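PDB 1U3E: DNA endonuclease I-HmuI from Bacillus phage SPO1, which binds and cleaves DNA as an HNH homing endonuclease, with a role in intron homing. Local coordinates for residues H40-F45 against F53-L58; L71-K76 against T86-V91; V125-G130 against K164-R169. One frame throughout, in Å; residues are numbered along the deposited sequence.

Overall arrangement
From the N terminus, contact 1 comes first. It closes the short hairpin of strands 41-46 and 49-54 and includes the first turn of helix 55-63. That helix leads on to contact 2, where a loop that ends in a short 3-10 segment joins strands 72-75 and 88-91. The two contacts touch: His56 meets His75, and Arg57 packs on Trp90. Helices 93-103 and 109-118 follow. Contact 3 then closes a much longer loop, which holds strand 132-135 and helices 138-145 and 149-157. Its centre is about 59 Å from that of contact 2. The three contacts run in series, and none nests in or crosses another.

Contact 1. Residues H40-F45 against F53-L58; sequences HRIGLF and FQVHRL. With nucleotides of chain C; nucleotides of chain A.
His40 meets Val55 through its backbone and through CB. Its carbonyl O accepts a hydrogen bond from Val55 N at 2.8 Å, and its CB lies 4.0 Å from Val55 CG2. The ring turns away from 53-58, and its nitrogens bond to His32 and Asp81.

Arg41 faces Gln54 in an antiparallel non-hydrogen-bonded pair, and both side chains leave on the face that meets the DNA. The Arg41 chain bends at chi2. NH1 and NH2 both donate to O4 of DT3 of chain C, at 3.2 and 3.0 Å. The base oxygen lies in the guanidinium plane, at its edge, and is held by two N-H groups. Asp37 forms a salt bridge with Arg41 NH2. Gln54 NE2 bonds OP2 of DT3 at 3.2 Å, while His56 and Arg57 bond the phosphate of DT2 of chain C. The contact thus meets both a base and the adjoining backbone, consistent with a part in recognising the site.

Ile42 and Phe53 form the hydrogen-bonded pair. Phe53 N donates to Ile42 O at 2.8 Å in a nearly straight bond of 176°. Ile42 CG1 stands between the backbone N and the carbonyl carbon (chi1 52°). Chi2 (77°) then sets CD1, which meets Leu58 CD1 tip to tip at 4.0 Å. Leu44 crosses Phe53 at about a right angle, its CD1 lying 3.6 Å from Phe53 CD1.

The contact marks the step from hairpin to helix. Gln54 is the N-cap of helix 55-63, and its carbonyl accepts from both Arg57 N and Leu58 N. Ile42 and Leu44 also pack on Val21 of strand 21-23 and Leu30 of strand 29-30. The side chains of His56 and Arg57 rest on Leu88 and Trp90 of strand 88-91.

Contact 2. Residues L71-K76 against T86-V91; sequences LVVDHK and TNLRWV. With MN (manganese (II) ion), chain K; nucleotides of chain C.
Val72 pairs with Val91, and Asp74 with Arg89, by backbone hydrogen bonds between antiparallel strands. The Val72-Val91 pair is bonded in both directions. In the other pair, the bond from Asp74 N to Arg89 O is sound and the return bond is weak. Beyond the strand, Lys76 N donates to Asn87 O at 2.7 Å. The extended Lys76 side chain carries NZ to Thr86 O.

One salt bridge joins the strands. With Asp74 CG anti to the backbone N (chi1 165°), the two side chains of Asp74 and Arg89 lie side by side. Arg89 NE donates to Asp74 OD2 at 2.8 Å. The bond uses the anti lone pair of OD2, which lies in the guanidinium plane. A weak bond from Arg89 NH2 goes to the same oxygen.

Two CH-pi contacts lie on the other face. Leu88 CD2 sits over the centre of the His75 ring, 3.5 Å from its centroid. Val73 CG2 covers one face of the Trp90 six-membered ring, offset toward the rim. Leu71 CB approaches Trp90 CE3 obliquely, at 4.0 Å.

Metal and DNA bonds complete the account. Asp74 OD1 binds the manganese ion at 2.5 Å, and OP3 of DG1 of chain C binds it at 2.3 Å. Asn96 and two waters are also ligands. His75 ND1 donates to OP2 of DG1 at 2.9 Å, with that oxygen in the ring plane, while His75 NE2 bonds Asn83. Val73 N bonds OP1 of DT2 of chain C.

The two strands, with helix 93-103, form the beta-beta-alpha metal motif of HNH nucleases. The Asp74 carboxylate is shared: OD1 holds the metal, and Arg89 steadies OD2 from the second shell. The 5' phosphate on DG1 is consistent with a cleaved strand still held at the metal.

Contact 3. Residues V125-G130 against K164-R169; sequences VISPDG and KGYTFR. With EDO (1,2-ethanediol), chain O; nucleotides of chain B.
Val125 CG1 touches two aromatic side chains, Tyr166 and Phe168. This methyl is anti to the backbone N (chi1 -171°). It lies 3.6 Å from Tyr166 CD2 and 3.7 Å from Phe168 CE2. Val125 and Phe168 run side by side, whereas Tyr166 crosses Val125 at a slant.

Ile126 and Thr167 also lie side by side, on the other face of the sheet. Thr167 OG1 is anti to the backbone N (chi1 -155°) and bonds Ile161 O. Its CG2 packs against Ile126 CB at 3.6 Å. Between the backbones, Ile126 N donates to Thr167 O at 3.2 Å, and the return bond is weak.

Past the strand ends the chains turn. Ser127 to Gly130 form a type I turn. Pro128 CG touches Gly165 O at 3.3 Å, and Pro128 CD lies 4.3 Å from Tyr166 CD2. Lys164 is extended beyond CG and leads away from 125-130. Its NZ bonds OP1 of DG9 of chain B at 2.9 Å and also Gly146 O. Its backbone N bonds OP2 of DG8 of chain B.

Strand 123-126 is the middle strand of a three-stranded sheet, between 132-135 and 167-170. Val125 touches Tyr135 on the first of these neighbours. Phe168 packs on Val152, Val155 and Leu156 of helix 149-157, joining the sheet to the helical part of this DNA-binding domain.

Contact 1. Residues H40-F45 against F53-L58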
# COMPACT_ATOMS: atom_id res chain seq x y z
N HIS D 40 -11.28 11.02 -6.97
CA HIS D 40 -12.17 11.23 -8.13
C HIS D 40 -11.63 10.75 -9.45
O HIS D 40 -10.58 11.21 -9.92
CB HIS D 40 -12.48 12.72 -8.28
CG HIS D 40 -13.05 13.35 -7.02
ND1 HIS D 40 -13.57 14.63 -7.00
CD2 HIS D 40 -13.15 12.88 -5.75
CE1 HIS D 40 -13.98 14.91 -5.77
NE2 HIS D 40 -13.73 13.87 -5.00
N ARG D 41 -12.34 9.81 -10.07
CA ARG D 41 -11.95 9.25 -11.37
C ARG D 41 -13.02 9.48 -12.44
O ARG D 41 -14.15 9.85 -12.14
CB ARG D 41 -11.72 7.73 -11.26
CG ARG D 41 -10.68 7.32 -10.22
CD ARG D 41 -11.30 6.73 -8.98
NE ARG D 41 -10.31 6.12 -8.08
CZ ARG D 41 -9.51 5.13 -8.45
NH1 ARG D 41 -9.60 4.63 -9.68
NH2 ARG D 41 -8.63 4.63 -7.59
N ILE D 42 -12.64 9.28 -13.69
CA ILE D 42 -13.56 9.43 -14.80
C ILE D 42 -13.03 8.55 -15.91
O ILE D 42 -11.89 8.12 -15.87
CB ILE D 42 -13.67 10.90 -15.29
CG1 ILE D 42 -12.30 11.49 -15.58
CG2 ILE D 42 -14.38 11.75 -14.25
CD1 ILE D 42 -11.68 11.05 -16.87
N GLY D 43 -13.86 8.26 -16.91
CA GLY D 43 -13.41 7.43 -18.00
C GLY D 43 -13.37 8.21 -19.30
O GLY D 43 -14.35 8.85 -19.69
N LEU D 44 -12.23 8.18 -19.98
CA LEU D 44 -12.09 8.88 -21.24
C LEU D 44 -12.03 7.85 -22.36
O LEU D 44 -11.25 6.90 -22.29
CB LEU D 44 -10.82 9.73 -21.23
CG LEU D 44 -10.68 10.71 -20.07
CD1 LEU D 44 -9.38 11.49 -20.20
CD2 LEU D 44 -11.86 11.66 -20.05
N PHE D 45 -12.87 8.04 -23.37
CA PHE D 45 -12.92 7.12 -24.50
C PHE D 45 -12.15 7.58 -25.72
O PHE D 45 -12.23 8.73 -26.14
CB PHE D 45 -14.36 6.82 -24.89
CG PHE D 45 -14.99 5.74 -24.07
CD1 PHE D 45 -15.33 5.97 -22.75
CD2 PHE D 45 -15.22 4.49 -24.62
CE1 PHE D 45 -15.91 4.96 -21.97
CE2 PHE D 45 -15.79 3.47 -23.86
CZ PHE D 45 -16.13 3.71 -22.53
N PHE D 53 -9.24 7.34 -15.77
CA PHE D 53 -8.25 8.32 -15.33
C PHE D 53 -8.59 8.98 -13.98
O PHE D 53 -9.76 8.99 -13.57
CB PHE D 53 -8.06 9.39 -16.41
CG PHE D 53 -7.39 8.88 -17.67
CD1 PHE D 53 -8.15 8.41 -18.73
CD2 PHE D 53 -6.00 8.88 -17.79
CE1 PHE D 53 -7.53 7.94 -19.90
CE2 PHE D 53 -5.37 8.42 -18.94
CZ PHE D 53 -6.13 7.95 -20.00
N GLN D 54 -7.57 9.49 -13.30
CA GLN D 54 -7.74 10.18 -12.01
C GLN D 54 -7.78 11.69 -12.20
O GLN D 54 -6.77 12.31 -12.57
CB GLN D 54 -6.59 9.86 -11.06
CG GLN D 54 -6.60 8.49 -10.49
CD GLN D 54 -5.67 8.37 -9.31
OE1 GLN D 54 -6.06 8.56 -8.17
NE2 GLN D 54 -4.41 8.06 -9.58
N VAL D 55 -8.93 12.29 -11.92
CA VAL D 55 -9.12 13.72 -12.07
C VAL D 55 -7.95 14.53 -11.54
O VAL D 55 -7.51 15.47 -12.20
CB VAL D 55 -10.41 14.18 -11.38
CG1 VAL D 55 -10.52 15.70 -11.39
CG2 VAL D 55 -11.59 13.56 -12.08
N HIS D 56 -7.44 14.20 -10.36
CA HIS D 56 -6.34 15.01 -9.87
C HIS D 56 -5.04 14.86 -10.65
O HIS D 56 -4.20 15.76 -10.61
CB HIS D 56 -6.10 14.79 -8.38
CG HIS D 56 -5.59 13.43 -8.03
ND1 HIS D 56 -6.41 12.34 -7.91
CD2 HIS D 56 -4.34 13.00 -7.75
CE1 HIS D 56 -5.69 11.29 -7.56
NE2 HIS D 56 -4.43 11.66 -7.45
N ARG D 57 -4.86 13.76 -11.36
CA ARG D 57 -3.64 13.62 -12.15
C ARG D 57 -3.82 14.46 -13.40
O ARG D 57 -2.89 15.16 -13.83
CB ARG D 57 -3.39 12.17 -12.57
CG ARG D 57 -2.89 11.27 -11.49
CD ARG D 57 -1.99 10.23 -12.09
NE ARG D 57 -0.63 10.37 -11.59
CZ ARG D 57 0.46 10.26 -12.35
NH1 ARG D 57 0.35 10.01 -13.65
NH2 ARG D 57 1.66 10.42 -11.80
N LEU D 58 -5.01 14.39 -13.99
CA LEU D 58 -5.28 15.16 -15.20
C LEU D 58 -5.08 16.65 -14.95
O LEU D 58 -4.53 17.36 -15.79
CB LEU D 58 -6.71 14.89 -15.69
CG LEU D 58 -7.04 13.46 -16.13
CD1 LEU D 58 -8.50 13.37 -16.47
CD2 LEU D 58 -6.22 13.07 -17.33
P DT C 2 -1.06 9.51 -7.81
OP1 DT C 2 -0.18 10.39 -8.62
OP2 DT C 2 -2.42 10.02 -7.50
O5' DT C 2 -1.11 8.03 -8.43
C5' DT C 2 0.14 7.41 -8.83
C4' DT C 2 -0.13 6.08 -9.50
O4' DT C 2 -0.48 5.14 -8.48
C3' DT C 2 -1.27 6.06 -10.52
O3' DT C 2 -0.87 6.23 -11.85
C2' DT C 2 -1.77 4.64 -10.39
C1' DT C 2 -1.38 4.21 -9.02
N1 DT C 2 -2.53 4.07 -8.17
C2 DT C 2 -3.05 2.81 -8.15
O2 DT C 2 -2.62 1.87 -8.81
N3 DT C 2 -4.11 2.70 -7.33
C4 DT C 2 -4.70 3.66 -6.56
O4 DT C 2 -5.68 3.39 -5.87
C5 DT C 2 -4.09 4.95 -6.63
C7 DT C 2 -4.65 6.07 -5.81
C6 DT C 2 -3.03 5.10 -7.43
P DT C 3 -1.99 6.40 -12.97
OP1 DT C 3 -1.37 7.11 -14.10
OP2 DT C 3 -3.19 6.98 -12.36
O5' DT C 3 -2.35 4.90 -13.45
C5' DT C 3 -1.31 4.05 -13.96
C4' DT C 3 -1.84 2.64 -14.10
O4' DT C 3 -2.28 2.14 -12.80
C3' DT C 3 -3.05 2.50 -15.02
O3' DT C 3 -2.62 1.89 -16.24
C2' DT C 3 -3.97 1.50 -14.37
C1' DT C 3 -3.43 1.34 -12.96
N1 DT C 3 -4.43 1.69 -11.94
C2 DT C 3 -5.19 0.66 -11.44
O2 DT C 3 -5.05 -0.50 -11.80
N3 DT C 3 -6.11 1.03 -10.49
C4 DT C 3 -6.35 2.31 -10.02
O4 DT C 3 -7.22 2.49 -9.16
C5 DT C 3 -5.52 3.35 -10.60
C7 DT C 3 -5.72 4.77 -10.16
C6 DT C 3 -4.62 2.99 -11.52
P DG A 6 -17.19 6.44 -28.11
OP1 DG A 6 -16.69 7.68 -28.74
OP2 DG A 6 -16.21 5.43 -27.61
O5' DG A 6 -18.18 6.83 -26.93
C5' DG A 6 -19.23 7.76 -27.16
C4' DG A 6 -19.85 8.25 -25.87
O4' DG A 6 -20.68 7.20 -25.30
C3' DG A 6 -18.83 8.59 -24.78
O3' DG A 6 -19.34 9.65 -23.95
C2' DG A 6 -18.68 7.27 -24.04
C1' DG A 6 -20.09 6.71 -24.10
N9 DG A 6 -20.21 5.25 -24.08
C8 DG A 6 -19.39 4.33 -24.68
N7 DG A 6 -19.74 3.09 -24.45
C5 DG A 6 -20.88 3.20 -23.66
C6 DG A 6 -21.72 2.19 -23.10
O6 DG A 6 -21.62 0.96 -23.19
N1 DG A 6 -22.76 2.75 -22.36
C2 DG A 6 -22.97 4.09 -22.19
N2 DG A 6 -24.02 4.43 -21.44
N3 DG A 6 -22.21 5.04 -22.71
C4 DG A 6 -21.19 4.53 -23.43

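Contact 2. Residues L71-K76 against T86-V91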
# COMPACT_ATOMS: atom_id res chain seq x y z
N LEU D 71 7.11 10.37 -10.50
CA LEU D 71 6.55 11.26 -9.49
C LEU D 71 5.11 10.97 -9.24
O LEU D 71 4.45 10.30 -10.04
CB LEU D 71 6.74 12.73 -9.87
CG LEU D 71 8.18 13.19 -9.65
CD1 LEU D 71 8.28 14.67 -9.87
CD2 LEU D 71 8.62 12.85 -8.25
N VAL D 72 4.62 11.48 -8.13
CA VAL D 72 3.26 11.24 -7.70
C VAL D 72 2.56 12.58 -7.42
O VAL D 72 3.21 13.54 -7.00
CB VAL D 72 3.32 10.29 -6.45
CG1 VAL D 72 3.02 11.04 -5.18
CG2 VAL D 72 2.44 9.10 -6.66
N VAL D 73 1.26 12.65 -7.67
CA VAL D 73 0.50 13.87 -7.44
C VAL D 73 -0.04 13.96 -6.04
O VAL D 73 -0.80 13.10 -5.61
CB VAL D 73 -0.69 14.01 -8.42
CG1 VAL D 73 -1.56 15.21 -8.02
CG2 VAL D 73 -0.18 14.21 -9.84
N ASP D 74 0.32 15.02 -5.34
CA ASP D 74 -0.12 15.19 -3.97
C ASP D 74 -1.20 16.24 -3.77
O ASP D 74 -1.24 17.24 -4.49
CB ASP D 74 1.09 15.52 -3.11
CG ASP D 74 0.71 16.07 -1.76
OD1 ASP D 74 -0.13 15.44 -1.07
OD2 ASP D 74 1.29 17.11 -1.38
N HIS D 75 -2.09 15.99 -2.81
CA HIS D 75 -3.16 16.91 -2.43
C HIS D 75 -2.63 17.59 -1.18
O HIS D 75 -2.68 17.01 -0.10
CB HIS D 75 -4.42 16.15 -2.04
CG HIS D 75 -5.23 15.70 -3.21
ND1 HIS D 75 -4.83 14.68 -4.04
CD2 HIS D 75 -6.43 16.11 -3.67
CE1 HIS D 75 -5.75 14.48 -4.97
NE2 HIS D 75 -6.74 15.34 -4.76
N LYS D 76 -2.12 18.81 -1.32
CA LYS D 76 -1.55 19.54 -0.20
C LYS D 76 -2.36 19.45 1.09
O LYS D 76 -1.84 19.08 2.14
CB LYS D 76 -1.37 21.02 -0.56
CG LYS D 76 -0.37 21.29 -1.67
CD LYS D 76 -0.38 22.76 -2.06
CE LYS D 76 0.48 23.02 -3.27
NZ LYS D 76 0.53 24.46 -3.64
N THR D 86 -4.28 24.44 -7.70
CA THR D 86 -3.49 25.10 -6.67
C THR D 86 -3.27 24.23 -5.43
O THR D 86 -2.35 24.49 -4.65
CB THR D 86 -4.14 26.42 -6.22
OG1 THR D 86 -5.45 26.16 -5.70
CG2 THR D 86 -4.22 27.40 -7.38
N ASN D 87 -4.10 23.21 -5.26
CA ASN D 87 -3.98 22.29 -4.12
C ASN D 87 -3.14 21.04 -4.41
O ASN D 87 -2.86 20.25 -3.51
CB ASN D 87 -5.37 21.83 -3.67
CG ASN D 87 -5.31 20.96 -2.44
OD1 ASN D 87 -4.69 21.33 -1.45
ND2 ASN D 87 -5.97 19.81 -2.48
N LEU D 88 -2.76 20.86 -5.68
CA LEU D 88 -1.98 19.71 -6.11
C LEU D 88 -0.55 20.09 -6.46
O LEU D 88 -0.25 21.25 -6.72
CB LEU D 88 -2.67 19.09 -7.33
CG LEU D 88 -4.17 18.84 -7.14
CD1 LEU D 88 -4.84 18.48 -8.45
CD2 LEU D 88 -4.37 17.74 -6.13
N ARG D 89 0.35 19.11 -6.45
CA ARG D 89 1.75 19.34 -6.76
C ARG D 89 2.50 18.03 -6.98
O ARG D 89 2.27 17.05 -6.27
CB ARG D 89 2.40 20.09 -5.61
CG ARG D 89 2.34 19.30 -4.33
CD ARG D 89 3.31 19.82 -3.31
NE ARG D 89 3.25 19.04 -2.08
CZ ARG D 89 4.19 19.07 -1.15
NH1 ARG D 89 5.26 19.84 -1.32
NH2 ARG D 89 4.07 18.32 -0.06
N TRP D 90 3.40 18.01 -7.95
CA TRP D 90 4.16 16.80 -8.22
C TRP D 90 5.20 16.59 -7.14
O TRP D 90 6.10 17.42 -6.95
CB TRP D 90 4.83 16.88 -9.58
CG TRP D 90 3.84 16.85 -10.66
CD1 TRP D 90 3.33 17.92 -11.34
CD2 TRP D 90 3.19 15.69 -11.19
NE1 TRP D 90 2.41 17.50 -12.26
CE2 TRP D 90 2.30 16.14 -12.19
CE3 TRP D 90 3.27 14.32 -10.91
CZ2 TRP D 90 1.50 15.26 -12.92
CZ3 TRP D 90 2.48 13.45 -11.63
CH2 TRP D 90 1.60 13.92 -12.63
N VAL D 91 5.08 15.48 -6.44
CA VAL D 91 6.00 15.19 -5.36
C VAL D 91 6.56 13.78 -5.46
O VAL D 91 6.06 12.95 -6.20
CB VAL D 91 5.30 15.41 -4.00
CG1 VAL D 91 5.98 14.64 -2.90
CG2 VAL D 91 5.30 16.90 -3.67
MN MN K . -0.41 13.67 0.63
OP3 DG C 1 -1.40 13.08 -1.33
P DG C 1 -2.34 12.29 -2.21
OP1 DG C 1 -3.58 11.84 -1.46
OP2 DG C 1 -2.59 12.95 -3.52
O5' DG C 1 -1.53 10.93 -2.54
C5' DG C 1 -1.96 10.06 -3.59
C4' DG C 1 -0.84 9.17 -4.04
O4' DG C 1 -0.78 8.04 -3.15
C3' DG C 1 -1.05 8.56 -5.41
O3' DG C 1 -0.35 9.29 -6.40
C2' DG C 1 -0.35 7.22 -5.31
C1' DG C 1 -0.49 6.85 -3.85
N9 DG C 1 -1.60 5.94 -3.62
C8 DG C 1 -2.73 6.18 -2.88
N7 DG C 1 -3.53 5.16 -2.83
C5 DG C 1 -2.90 4.19 -3.59
C6 DG C 1 -3.30 2.88 -3.89
O6 DG C 1 -4.32 2.29 -3.54
N1 DG C 1 -2.37 2.24 -4.69
C2 DG C 1 -1.20 2.79 -5.15
N2 DG C 1 -0.43 2.01 -5.91
N3 DG C 1 -0.82 4.02 -4.87
C4 DG C 1 -1.71 4.66 -4.09
P DT C 2 -1.06 9.51 -7.81
OP1 DT C 2 -0.18 10.39 -8.62
OP2 DT C 2 -2.42 10.02 -7.50
O5' DT C 2 -1.11 8.03 -8.43
C5' DT C 2 0.14 7.41 -8.83
C4' DT C 2 -0.13 6.08 -9.50
O4' DT C 2 -0.48 5.14 -8.48
C3' DT C 2 -1.27 6.06 -10.52
O3' DT C 2 -0.87 6.23 -11.85
C2' DT C 2 -1.77 4.64 -10.39
C1' DT C 2 -1.38 4.21 -9.02
N1 DT C 2 -2.53 4.07 -8.17
C2 DT C 2 -3.05 2.81 -8.15
O2 DT C 2 -2.62 1.87 -8.81
N3 DT C 2 -4.11 2.70 -7.33
C4 DT C 2 -4.70 3.66 -6.56
O4 DT C 2 -5.68 3.39 -5.87
C5 DT C 2 -4.09 4.95 -6.63
C7 DT C 2 -4.65 6.07 -5.81
C6 DT C 2 -3.03 5.10 -7.43
O HOH W 1 -1.55 15.11 1.15
O HOH W 2 0.55 13.30 2.18

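Contact 3. Residues V125-G130 against K164-R169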
# COMPACT_ATOMS: atom_id res chain seq x y z
N VAL D 125 7.94 -29.91 19.68
CA VAL D 125 9.11 -30.32 20.45
C VAL D 125 9.08 -31.82 20.70
O VAL D 125 8.02 -32.40 20.91
CB VAL D 125 9.17 -29.60 21.82
CG1 VAL D 125 10.50 -29.87 22.49
CG2 VAL D 125 8.96 -28.13 21.63
N ILE D 126 10.25 -32.45 20.66
CA ILE D 126 10.34 -33.87 20.93
C ILE D 126 11.32 -34.02 22.09
O ILE D 126 12.47 -33.64 21.98
CB ILE D 126 10.85 -34.67 19.72
CG1 ILE D 126 9.82 -34.68 18.61
CG2 ILE D 126 11.14 -36.11 20.12
CD1 ILE D 126 9.69 -33.39 17.92
N SER D 127 10.83 -34.56 23.21
CA SER D 127 11.66 -34.77 24.39
C SER D 127 12.56 -35.96 24.19
O SER D 127 12.32 -36.80 23.32
CB SER D 127 10.79 -35.03 25.62
OG SER D 127 9.97 -33.92 25.93
N PRO D 128 13.62 -36.06 25.00
CA PRO D 128 14.56 -37.18 24.89
C PRO D 128 13.83 -38.48 25.21
O PRO D 128 14.21 -39.54 24.73
CB PRO D 128 15.61 -36.84 25.94
CG PRO D 128 15.59 -35.33 25.95
CD PRO D 128 14.12 -35.05 25.95
N ASP D 129 12.77 -38.36 26.01
CA ASP D 129 11.95 -39.50 26.41
C ASP D 129 10.94 -39.90 25.34
O ASP D 129 10.33 -40.96 25.43
CB ASP D 129 11.21 -39.18 27.71
CG ASP D 129 10.31 -37.98 27.57
OD1 ASP D 129 9.37 -38.03 26.75
OD2 ASP D 129 10.54 -36.98 28.28
N GLY D 130 10.76 -39.05 24.33
CA GLY D 130 9.85 -39.38 23.25
C GLY D 130 8.55 -38.60 23.17
O GLY D 130 7.90 -38.57 22.13
N LYS D 164 20.08 -29.41 23.56
CA LYS D 164 19.73 -29.70 24.94
C LYS D 164 18.87 -30.96 25.03
O LYS D 164 17.94 -31.03 25.83
CB LYS D 164 19.00 -28.52 25.58
CG LYS D 164 19.92 -27.38 25.99
CD LYS D 164 19.14 -26.26 26.65
CE LYS D 164 20.02 -25.08 27.00
NZ LYS D 164 19.23 -23.85 27.25
N GLY D 165 19.20 -31.95 24.21
CA GLY D 165 18.51 -33.23 24.25
C GLY D 165 17.21 -33.28 23.43
O GLY D 165 16.77 -34.37 23.05
N TYR D 166 16.61 -32.13 23.17
CA TYR D 166 15.39 -32.11 22.39
C TYR D 166 15.75 -31.95 20.93
O TYR D 166 16.91 -31.75 20.59
CB TYR D 166 14.45 -30.96 22.81
CG TYR D 166 14.21 -30.75 24.28
CD1 TYR D 166 15.17 -30.18 25.11
CD2 TYR D 166 13.00 -31.09 24.85
CE1 TYR D 166 14.90 -29.91 26.45
CE2 TYR D 166 12.72 -30.83 26.20
CZ TYR D 166 13.67 -30.23 26.98
OH TYR D 166 13.41 -29.94 28.30
N THR D 167 14.75 -32.03 20.10
CA THR D 167 14.86 -31.85 18.67
C THR D 167 13.59 -31.10 18.29
O THR D 167 12.63 -31.10 19.06
CB THR D 167 15.01 -33.16 17.89
OG1 THR D 167 15.66 -32.93 16.64
CG2 THR D 167 13.65 -33.78 17.64
N PHE D 168 13.55 -30.47 17.13
CA PHE D 168 12.39 -29.70 16.76
C PHE D 168 12.00 -29.87 15.31
O PHE D 168 12.86 -30.14 14.47
CB PHE D 168 12.63 -28.24 17.12
CG PHE D 168 13.24 -28.08 18.49
CD1 PHE D 168 14.61 -28.24 18.66
CD2 PHE D 168 12.45 -27.83 19.62
CE1 PHE D 168 15.18 -28.14 19.92
CE2 PHE D 168 13.00 -27.72 20.88
CZ PHE D 168 14.38 -27.89 21.04
N ARG D 169 10.71 -29.71 15.02
CA ARG D 169 10.19 -29.84 13.68
C ARG D 169 8.96 -28.94 13.60
O ARG D 169 8.20 -28.86 14.55
CB ARG D 169 9.82 -31.28 13.36
CG ARG D 169 10.93 -32.29 13.59
CD ARG D 169 12.11 -32.02 12.66
NE ARG D 169 13.37 -31.94 13.40
CZ ARG D 169 14.24 -32.94 13.50
NH1 ARG D 169 14.01 -34.08 12.90
NH2 ARG D 169 15.36 -32.79 14.21
C1 EDO O . 14.69 -40.84 21.43
O1 EDO O . 14.32 -41.09 22.82
C2 EDO O . 13.59 -40.03 20.71
O2 EDO O . 12.35 -40.79 20.72
P DG B 8 23.83 -28.69 24.41
OP1 DG B 8 23.39 -29.24 25.70
OP2 DG B 8 22.97 -28.85 23.22
O5' DG B 8 24.14 -27.15 24.60
C5' DG B 8 25.11 -26.76 25.56
C4' DG B 8 25.20 -25.26 25.68
O4' DG B 8 26.05 -24.73 24.62
C3' DG B 8 23.85 -24.58 25.48
O3' DG B 8 23.84 -23.36 26.23
C2' DG B 8 23.83 -24.32 23.99
C1' DG B 8 25.28 -23.94 23.75
N9 DG B 8 25.82 -24.00 22.40
C8 DG B 8 25.45 -24.85 21.39
N7 DG B 8 26.01 -24.57 20.25
C5 DG B 8 26.83 -23.48 20.53
C6 DG B 8 27.68 -22.72 19.67
O6 DG B 8 27.88 -22.87 18.46
N1 DG B 8 28.32 -21.71 20.35
C2 DG B 8 28.18 -21.45 21.69
N2 DG B 8 28.91 -20.42 22.16
N3 DG B 8 27.39 -22.14 22.50
C4 DG B 8 26.75 -23.13 21.85
P DG B 9 22.51 -22.46 26.34
OP1 DG B 9 21.89 -22.65 27.68
OP2 DG B 9 21.69 -22.64 25.12
O5' DG B 9 23.12 -21.00 26.30
C5' DG B 9 24.13 -20.74 25.36
C4' DG B 9 24.84 -19.45 25.68
O4' DG B 9 25.80 -19.28 24.62
C3' DG B 9 23.97 -18.20 25.66
O3' DG B 9 24.54 -17.18 26.50
C2' DG B 9 23.99 -17.82 24.19
C1' DG B 9 25.36 -18.29 23.71
N9 DG B 9 25.30 -18.93 22.40
C8 DG B 9 24.54 -20.03 22.08
N7 DG B 9 24.67 -20.38 20.83
C5 DG B 9 25.56 -19.46 20.30
C6 DG B 9 26.08 -19.34 18.99
O6 DG B 9 25.83 -20.03 17.99
N1 DG B 9 26.95 -18.26 18.88
C2 DG B 9 27.29 -17.41 19.90
N2 DG B 9 28.15 -16.43 19.59
N3 DG B 9 26.81 -17.51 21.13
C4 DG B 9 25.96 -18.56 21.26